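FBP protein (Leishmania major, PDB 5OEZ) probably catalyses the hydrolysis of fructose 1,6-bisphosphate to fructose 6-phosphate and phosphate, a magnesium-dependent step of gluconeogenesis. Local coordinates at residues C[211-216]-C[242-247]; C[297-302]-C[320-325]. All coordinates share one frame; numbering follows the deposited sequence.

Interaction 1 of 2, residues C[211-216]-C[242-247]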
loop_
_atom_site.group_PDB
_atom_site.type_symbol
_atom_site.label_atom_id
_atom_site.label_comp_id
_atom_site.label_asym_id
_atom_site.label_seq_id
_atom_site.Cartn_x
_atom_site.Cartn_y
_atom_site.Cartn_z
ATOM N N LYS C 211 33.116 -20.315 -3.705
ATOM C CA LYS C 211 33.770 -19.750 -2.525
ATOM C C LYS C 211 33.441 -18.273 -2.315
ATOM O O LYS C 211 33.133 -17.551 -3.255
ATOM C CB LYS C 211 35.283 -19.942 -2.582
ATOM C CG LYS C 211 36.003 -19.186 -3.689
ATOM C CD LYS C 211 37.428 -18.845 -3.266
ATOM C CE LYS C 211 37.454 -17.589 -2.377
ATOM N NZ LYS C 211 38.462 -17.626 -1.278
ATOM N N ARG C 212 33.482 -17.859 -1.055
ATOM C CA ARG C 212 33.290 -16.475 -0.656
ATOM C C ARG C 212 33.682 -16.344 0.811
ATOM O O ARG C 212 33.229 -17.130 1.655
ATOM C CB ARG C 212 31.831 -16.041 -0.838
ATOM C CG ARG C 212 31.577 -14.559 -0.575
ATOM C CD ARG C 212 32.063 -13.672 -1.715
ATOM N NE ARG C 212 32.035 -12.266 -1.295
ATOM C CZ ARG C 212 30.967 -11.460 -1.306
ATOM N NH1 ARG C 212 29.785 -11.874 -1.749
ATOM N NH2 ARG C 212 31.084 -10.207 -0.874
ATOM N N SER C 213 34.493 -15.349 1.126
ATOM C CA SER C 213 35.072 -15.208 2.469
ATOM C C SER C 213 34.155 -14.511 3.485
ATOM O O SER C 213 34.489 -13.447 4.011
ATOM C CB SER C 213 36.397 -14.460 2.374
ATOM O OG SER C 213 37.303 -15.173 1.551
ATOM N N ILE C 214 32.997 -15.113 3.744
ATOM C CA ILE C 214 32.055 -14.641 4.753
ATOM C C ILE C 214 31.641 -15.841 5.581
ATOM O O ILE C 214 31.279 -16.881 5.024
ATOM C CB ILE C 214 30.780 -14.002 4.152
ATOM C CG1 ILE C 214 31.134 -12.815 3.254
ATOM C CG2 ILE C 214 29.844 -13.521 5.266
ATOM C CD1 ILE C 214 29.950 -12.243 2.481
ATOM N N TYR C 215 31.673 -15.684 6.904
ATOM C CA TYR C 215 31.195 -16.710 7.807
ATOM C C TYR C 215 30.163 -16.128 8.761
ATOM O O TYR C 215 30.247 -14.970 9.174
ATOM C CB TYR C 215 32.354 -17.393 8.557
ATOM C CG TYR C 215 33.019 -16.602 9.631
ATOM C CD1 TYR C 215 34.005 -15.670 9.328
ATOM C CD2 TYR C 215 32.689 -16.790 10.975
ATOM C CE1 TYR C 215 34.639 -14.934 10.334
ATOM C CE2 TYR C 215 33.323 -16.065 11.989
ATOM C CZ TYR C 215 34.290 -15.124 11.664
ATOM O OH TYR C 215 34.915 -14.374 12.652
ATOM N N SER C 216 29.212 -16.980 9.133
ATOM C CA SER C 216 28.049 -16.600 9.903
ATOM C C SER C 216 27.851 -17.631 11.016
ATOM O O SER C 216 27.435 -18.777 10.769
ATOM C CB SER C 216 26.837 -16.495 8.957
ATOM O OG SER C 216 25.743 -15.811 9.546
ATOM N N THR C 242 43.880 -15.430 3.465
ATOM C CA THR C 242 42.525 -15.025 3.089
ATOM C C THR C 242 41.809 -14.311 4.242
ATOM O O THR C 242 41.613 -14.894 5.308
ATOM C CB THR C 242 41.699 -16.258 2.663
ATOM O OG1 THR C 242 42.461 -17.060 1.759
ATOM C CG2 THR C 242 40.371 -15.883 1.980
ATOM N N ARG C 243 41.412 -13.058 4.021
ATOM C CA ARG C 243 40.656 -12.291 5.016
ATOM C C ARG C 243 39.174 -12.621 4.925
ATOM O O ARG C 243 38.628 -12.666 3.831
ATOM C CB ARG C 243 40.872 -10.785 4.831
ATOM C CG ARG C 243 42.318 -10.330 5.025
ATOM C CD ARG C 243 42.694 -10.098 6.487
ATOM N NE ARG C 243 42.577 -11.303 7.310
ATOM C CZ ARG C 243 43.433 -12.332 7.326
ATOM N NH1 ARG C 243 44.518 -12.342 6.551
ATOM N NH2 ARG C 243 43.190 -13.375 8.126
ATOM N N TYR C 244 38.538 -12.836 6.082
ATOM C CA TYR C 244 37.121 -13.203 6.186
ATOM C C TYR C 244 36.316 -12.113 6.900
ATOM O O TYR C 244 36.820 -11.495 7.821
ATOM C CB TYR C 244 36.975 -14.518 6.962
ATOM C CG TYR C 244 37.147 -15.755 6.112
ATOM C CD1 TYR C 244 38.414 -16.238 5.770
ATOM C CD2 TYR C 244 36.042 -16.450 5.657
ATOM C CE1 TYR C 244 38.561 -17.374 4.981
ATOM C CE2 TYR C 244 36.179 -17.596 4.885
ATOM C CZ TYR C 244 37.432 -18.049 4.539
ATOM O OH TYR C 244 37.525 -19.189 3.770
ATOM N N SER C 245 35.074 -11.899 6.463
ATOM C CA SER C 245 34.115 -11.034 7.148
ATOM C C SER C 245 33.133 -11.881 7.911
ATOM O O SER C 245 32.682 -12.904 7.401
ATOM C CB SER C 245 33.283 -10.213 6.157
ATOM O OG SER C 245 34.076 -9.299 5.467
ATOM N N ALA C 246 32.743 -11.397 9.090
ATOM C CA ALA C 246 31.708 -12.016 9.915
ATOM C C ALA C 246 30.377 -11.241 9.800
ATOM O O ALA C 246 30.368 -10.006 9.801
ATOM C CB ALA C 246 32.170 -12.080 11.350
ATOM N N ARG C 247 29.276 -11.986 9.633
ATOM C CA ARG C 247 27.907 -11.457 9.663
ATOM C C ARG C 247 27.041 -12.461 10.408
ATOM O O ARG C 247 27.037 -13.629 10.054
ATOM C CB ARG C 247 27.337 -11.291 8.243
ATOM C CG ARG C 247 28.037 -10.257 7.373
ATOM C CD ARG C 247 27.782 -8.876 7.913
ATOM N NE ARG C 247 28.355 -7.834 7.069
ATOM C CZ ARG C 247 29.618 -7.399 7.114
ATOM N NH1 ARG C 247 30.515 -7.919 7.957
ATOM N NH2 ARG C 247 29.989 -6.431 6.281
HETATM O O HOH W 1 34.797 -10.851 2.832
#

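Interaction 2 of 2, residues C[297-302]-C[320-325]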
loop_
_atom_site.group_PDB
_atom_site.type_symbol
_atom_site.label_atom_id
_atom_site.label_comp_id
_atom_site.label_asym_id
_atom_site.label_seq_id
_atom_site.Cartn_x
_atom_site.Cartn_y
_atom_site.Cartn_z
ATOM N N GLY C 297 25.298 -25.408 -3.564
ATOM C CA GLY C 297 26.094 -25.412 -2.328
ATOM C C GLY C 297 26.145 -26.791 -1.673
ATOM O O GLY C 297 25.722 -27.774 -2.271
ATOM N N LYS C 298 26.637 -26.834 -0.434
ATOM C CA LYS C 298 26.623 -28.050 0.386
ATOM C C LYS C 298 25.903 -27.768 1.666
ATOM O O LYS C 298 25.919 -26.637 2.175
ATOM C CB LYS C 298 28.022 -28.534 0.715
ATOM C CG LYS C 298 28.743 -29.165 -0.454
ATOM C CD LYS C 298 29.967 -29.946 0.003
ATOM C CE LYS C 298 30.586 -30.653 -1.193
ATOM N NZ LYS C 298 31.709 -31.540 -0.796
ATOM N N ALA C 299 25.274 -28.819 2.180
ATOM C CA ALA C 299 24.501 -28.752 3.400
ATOM C C ALA C 299 24.738 -30.033 4.205
ATOM O O ALA C 299 24.141 -31.074 3.910
ATOM C CB ALA C 299 23.034 -28.594 3.064
ATOM N N VAL C 300 25.603 -29.951 5.216
ATOM C CA VAL C 300 25.957 -31.142 6.015
ATOM C C VAL C 300 25.644 -30.989 7.494
ATOM O O VAL C 300 25.516 -29.872 8.013
ATOM C CB VAL C 300 27.417 -31.567 5.799
ATOM C CG1 VAL C 300 27.633 -31.915 4.325
ATOM C CG2 VAL C 300 28.397 -30.491 6.249
ATOM N N GLY C 301 25.484 -32.134 8.152
ATOM C CA GLY C 301 25.233 -32.211 9.591
ATOM C C GLY C 301 26.456 -32.754 10.290
ATOM O O GLY C 301 27.564 -32.509 9.845
ATOM N N SER C 302 26.250 -33.528 11.353
ATOM C CA SER C 302 27.356 -34.234 12.030
ATOM C C SER C 302 27.977 -35.372 11.209
ATOM O O SER C 302 29.130 -35.704 11.409
ATOM C CB SER C 302 26.887 -34.819 13.363
ATOM O OG SER C 302 26.568 -33.807 14.276
ATOM N N VAL C 320 24.178 -27.864 11.739
ATOM C CA VAL C 320 24.231 -27.595 10.297
ATOM C C VAL C 320 25.477 -26.788 9.942
ATOM O O VAL C 320 25.876 -25.886 10.683
ATOM C CB VAL C 320 22.959 -26.834 9.758
ATOM C CG1 VAL C 320 21.677 -27.617 10.041
ATOM C CG2 VAL C 320 22.852 -25.430 10.342
ATOM N N TYR C 321 26.036 -27.113 8.780
ATOM C CA TYR C 321 27.086 -26.363 8.125
ATOM C C TYR C 321 26.661 -26.230 6.658
ATOM O O TYR C 321 26.718 -27.197 5.893
ATOM C CB TYR C 321 28.425 -27.100 8.273
ATOM C CG TYR C 321 28.661 -27.603 9.677
ATOM C CD1 TYR C 321 28.240 -28.874 10.044
ATOM C CD2 TYR C 321 29.247 -26.799 10.652
ATOM C CE1 TYR C 321 28.417 -29.338 11.327
ATOM C CE2 TYR C 321 29.429 -27.259 11.945
ATOM C CZ TYR C 321 29.030 -28.534 12.274
ATOM O OH TYR C 321 29.183 -29.028 13.549
ATOM N N PHE C 322 26.208 -25.034 6.293
ATOM C CA PHE C 322 25.589 -24.749 4.987
ATOM C C PHE C 322 26.360 -23.675 4.234
ATOM O O PHE C 322 26.721 -22.661 4.812
ATOM C CB PHE C 322 24.173 -24.158 5.158
ATOM C CG PHE C 322 23.104 -25.133 5.588
ATOM C CD1 PHE C 322 23.324 -26.496 5.720
ATOM C CD2 PHE C 322 21.834 -24.659 5.837
ATOM C CE1 PHE C 322 22.296 -27.344 6.114
ATOM C CE2 PHE C 322 20.797 -25.502 6.210
ATOM C CZ PHE C 322 21.025 -26.846 6.350
ATOM N N GLY C 323 26.522 -23.854 2.930
ATOM C CA GLY C 323 26.834 -22.734 2.055
ATOM C C GLY C 323 27.644 -23.097 0.839
ATOM O O GLY C 323 27.478 -24.183 0.254
ATOM N N SER C 324 28.513 -22.154 0.465
ATOM C CA SER C 324 29.439 -22.312 -0.640
ATOM C C SER C 324 30.205 -23.615 -0.465
ATOM O O SER C 324 30.669 -23.937 0.636
ATOM C CB SER C 324 30.404 -21.131 -0.666
ATOM O OG SER C 324 29.722 -19.909 -0.900
ATOM N N ARG C 325 30.343 -24.362 -1.554
ATOM C CA ARG C 325 30.845 -25.717 -1.451
ATOM C C ARG C 325 32.298 -25.807 -0.955
ATOM O O ARG C 325 32.609 -26.681 -0.158
ATOM C CB ARG C 325 30.583 -26.540 -2.732
ATOM C CG ARG C 325 31.176 -26.036 -4.030
ATOM C CD ARG C 325 30.829 -26.932 -5.241
ATOM N NE ARG C 325 31.064 -26.257 -6.536
ATOM C CZ ARG C 325 32.202 -26.288 -7.241
ATOM N NH1 ARG C 325 33.264 -26.968 -6.807
ATOM N NH2 ARG C 325 32.287 -25.624 -8.399
#

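Interaction 1 of 2, residues C[211-216]-C[242-247]
Y215 crosses Y244 obliquely and lays its ring on A246. CB leaves on the face of the sheet that A246 shares, and chi1 of 73° sets CG between the backbone N and the carbonyl carbon. CD1 then brings the ring edge to CB of Y244, 4.0 Å away, and also comes near S245 O. CE1 and CZ pass over the methyl of A246, with CZ 3.7 Å from A246 CB, a CH-pi contact over the ring face that a small residue allows. The hydroxyl is hydrogen-bonded to the E219 carboxylate (OE2), while helix 227-238 packs on the ring through I233 and L236. That helix forms the crossover of a beta-alpha-beta unit, whose strands 214-216 and 245-246 run parallel. Their ladder alternates sides: S245 N donates to S213 O (3.0 Å), Y215 N to S245 O (3.0 Å) and R247 N to Y215 O. Beyond it, S216 OG, anti to its own backbone N (chi1 -165°), gives a short 2.6 Å bond to R247 O. At the other end S213, centre of an inverse gamma turn, lays CB over the Y244 ring, 3.9 Å from its centroid; serine is slim enough to sit there. A water bridges S213 O and S245 OG. The Y244 hydroxyl is hydrogen-bonded to E327, and N218 of the second subunit accepts from A246 N.

Interaction 2 of 2, residues C[297-302]-C[320-325]
V320 meets V300 through its CA, 3.5 Å from V300 O in a CA-H...O contact. Next, Y321 exchanges two backbone bonds with V300: its N donates to V300 O (2.9 Å), and its O receives V300 N at a nearly straight 175°. Its side chain crosses that of V300 at about a right angle, CB 3.9 Å from V300 CG2, while the ring edge runs out to G301 O, 3.6 Å from CE1. Both apolar groups suit their place against M332 of helix 325-338. The pairing is an antiparallel ladder within the mixed sheet of the C-terminal domain, and strand 317-323 also pairs with 265-268. F322 faces the other way, toward helix 281-294; its CE1 is 3.4 Å from A299 CB, and the short methyl of alanine suits a place so close to the ring. G323 exchanges two bonds with K298, N to O and O to N, both 2.9 Å; its backbone angles would jam a CB against the preceding carbonyl. S324 sits just before helix 325-338, its hydroxyl bonded to P209 O and G264 N rather than capping the helix. R325 CB meets K298 CG at 3.9 Å, while K298 NZ makes a salt bridge to D329.

Interactions 1 and 2 lie in one mixed sheet of the C-terminal domain, their centres about 15 Å apart and on the same side of the chain's centre. Strand 265-268 joins them, pairing in parallel with 214-216 and antiparallel with 317-323. They also touch directly: K211 CA packs on S324 CB at 4.1 Å. Helix 325-338, which follows S324, lies against both contacts, through L330 on Y244 and through V328 and M332 on V300. Each comes near the fructose 6-phosphate site, empty in this chain. Interaction 1 supplies R247 itself, whereas in interaction 2 the side chain of V320 lies about 4 Å from that of Y268, a residue of the same site.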